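Local atomic coordinates of serine proteinase inhibitor 1 (Myxoma virus, PDB entry 6BJ5), a protein that inhibits serine proteases as a poxviral serpin and is important in the virulence of the virus. Residues Ala43-Arg48 and Ala74-Phe79. Sequence-based numbering, arbitrary orientation.
Sequences ALSVLR and ALRELF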
# COMPACT_ATOMS: atom_id res chain seq x y z
N ALA A 43 -7.93 -4.42 5.33
CA ALA A 43 -8.31 -4.00 6.68
C ALA A 43 -9.78 -3.59 6.73
O ALA A 43 -10.53 -4.05 7.59
CB ALA A 43 -7.41 -2.83 7.12
N LEU A 44 -10.19 -2.72 5.80
CA LEU A 44 -11.58 -2.27 5.74
C LEU A 44 -12.53 -3.45 5.54
O LEU A 44 -13.66 -3.44 6.06
CB LEU A 44 -11.75 -1.27 4.60
CG LEU A 44 -11.03 0.07 4.65
CD1 LEU A 44 -11.42 0.91 3.44
CD2 LEU A 44 -11.39 0.79 5.92
N SER A 45 -12.09 -4.46 4.79
CA SER A 45 -12.94 -5.62 4.53
C SER A 45 -13.22 -6.40 5.82
O SER A 45 -14.35 -6.85 6.05
CB SER A 45 -12.27 -6.50 3.48
OG SER A 45 -13.03 -7.63 3.14
N VAL A 46 -12.21 -6.54 6.68
CA VAL A 46 -12.41 -7.13 8.00
C VAL A 46 -13.31 -6.24 8.84
O VAL A 46 -14.29 -6.70 9.43
CB VAL A 46 -11.05 -7.37 8.69
CG1 VAL A 46 -11.26 -7.81 10.13
CG2 VAL A 46 -10.24 -8.40 7.91
N LEU A 47 -13.00 -4.93 8.91
CA LEU A 47 -13.80 -3.97 9.68
C LEU A 47 -15.27 -4.06 9.32
O LEU A 47 -16.14 -3.72 10.13
CB LEU A 47 -13.32 -2.55 9.41
CG LEU A 47 -13.99 -1.42 10.20
CD1 LEU A 47 -13.72 -1.58 11.67
CD2 LEU A 47 -13.51 -0.06 9.75
N ARG A 48 -15.56 -4.53 8.12
CA ARG A 48 -16.90 -4.56 7.59
C ARG A 48 -17.70 -5.71 8.21
O ARG A 48 -18.92 -5.59 8.39
CB ARG A 48 -16.77 -4.63 6.07
CG ARG A 48 -17.99 -4.64 5.30
CD ARG A 48 -17.64 -4.59 3.83
NE ARG A 48 -18.79 -5.08 3.09
CZ ARG A 48 -19.86 -4.35 2.83
NH1 ARG A 48 -19.93 -3.08 3.24
NH2 ARG A 48 -20.88 -4.91 2.18
N ALA A 74 -0.03 -12.14 3.17
CA ALA A 74 -1.00 -11.20 3.70
C ALA A 74 -1.51 -11.75 5.02
O ALA A 74 -1.63 -12.97 5.18
CB ALA A 74 -2.17 -10.99 2.73
N LEU A 75 -1.81 -10.86 5.96
CA LEU A 75 -2.21 -11.31 7.29
C LEU A 75 -3.26 -10.38 7.87
O LEU A 75 -3.24 -9.17 7.64
CB LEU A 75 -0.98 -11.41 8.22
CG LEU A 75 -1.19 -11.72 9.70
CD1 LEU A 75 0.03 -12.38 10.26
CD2 LEU A 75 -1.46 -10.45 10.51
N ARG A 76 -4.19 -10.96 8.63
CA ARG A 76 -5.30 -10.20 9.21
C ARG A 76 -5.60 -10.71 10.61
O ARG A 76 -5.92 -11.89 10.80
CB ARG A 76 -6.55 -10.30 8.33
CG ARG A 76 -6.38 -9.62 7.01
CD ARG A 76 -7.05 -10.42 5.92
NE ARG A 76 -7.85 -9.52 5.12
CZ ARG A 76 -8.83 -9.90 4.33
NH1 ARG A 76 -9.51 -8.98 3.66
NH2 ARG A 76 -9.12 -11.18 4.22
N GLU A 77 -5.51 -9.80 11.58
CA GLU A 77 -5.72 -10.10 12.99
C GLU A 77 -6.56 -8.98 13.57
O GLU A 77 -6.51 -7.84 13.08
CB GLU A 77 -4.40 -10.21 13.78
CG GLU A 77 -3.40 -11.22 13.25
CD GLU A 77 -3.91 -12.65 13.23
OE1 GLU A 77 -4.52 -13.11 14.22
OE2 GLU A 77 -3.72 -13.32 12.19
N LEU A 78 -7.35 -9.31 14.59
CA LEU A 78 -8.13 -8.35 15.34
C LEU A 78 -7.83 -8.54 16.83
O LEU A 78 -7.89 -9.66 17.34
CB LEU A 78 -9.63 -8.52 15.05
CG LEU A 78 -10.61 -7.66 15.86
CD1 LEU A 78 -10.36 -6.16 15.64
CD2 LEU A 78 -12.05 -8.03 15.55
N PHE A 79 -7.51 -7.46 17.51
CA PHE A 79 -7.17 -7.50 18.93
C PHE A 79 -8.24 -6.70 19.66
O PHE A 79 -8.26 -5.47 19.58
CB PHE A 79 -5.79 -6.91 19.18
CG PHE A 79 -4.70 -7.63 18.46
CD1 PHE A 79 -4.09 -8.72 19.03
CD2 PHE A 79 -4.35 -7.25 17.17
CE1 PHE A 79 -3.11 -9.41 18.34
CE2 PHE A 79 -3.37 -7.93 16.48
CZ PHE A 79 -2.75 -9.01 17.06
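Val-46 lies with its CG2 methyl over one face of the Arg-76 guanidinium, displaced toward the rim: CG2 is 3.8 Å from NE, and CZ follows at 4.1 Å. The same methyl also reaches back along the aliphatic stem, 4.1 Å from Arg-76 CG, so a single branch of the valine meets both the hydrocarbon and the flat end of the arginine. With chi1 at 173°, CG1 is anti to the backbone N and CG2 lies beside it, on the side where the arginine passes. The valine and the arginine run alongside each other with opposite headings.

Farther along, Arg-76 NH1 approaches Ser-45 obliquely, 3.7 Å from CB and 3.8 Å from OG. No hydrogen bond joins these two side chains: Ser-45 OG bonds to the carbonyl of Pro-62, whereas NH1 bonds to the carbonyl O of Ser-42, in the same helix 37-49. Bends at chi2 (141°) and chi3 (132°) accompany this reach toward the helix, and the backbone bond anchors the tip of a buried cationic side chain. Glu-67 makes a long, weak ion pair with NH2, which may temper the charge a little. Phe-98 of helix 88-98 touches both Val-46 and Arg-76, and Leu-144 of strand 142-153 also meets the valine.

All three touching residues are buried. Ala-43 touches Thr-312 and Ile-314 of strand 305-314, in the s4A position, consistent with an inserted reactive-centre loop. Helix 37-49 matches serpin helix B, which underlies central sheet A, and strand 73-81, between 103-105 and 142-153, matches s2A of that sheet.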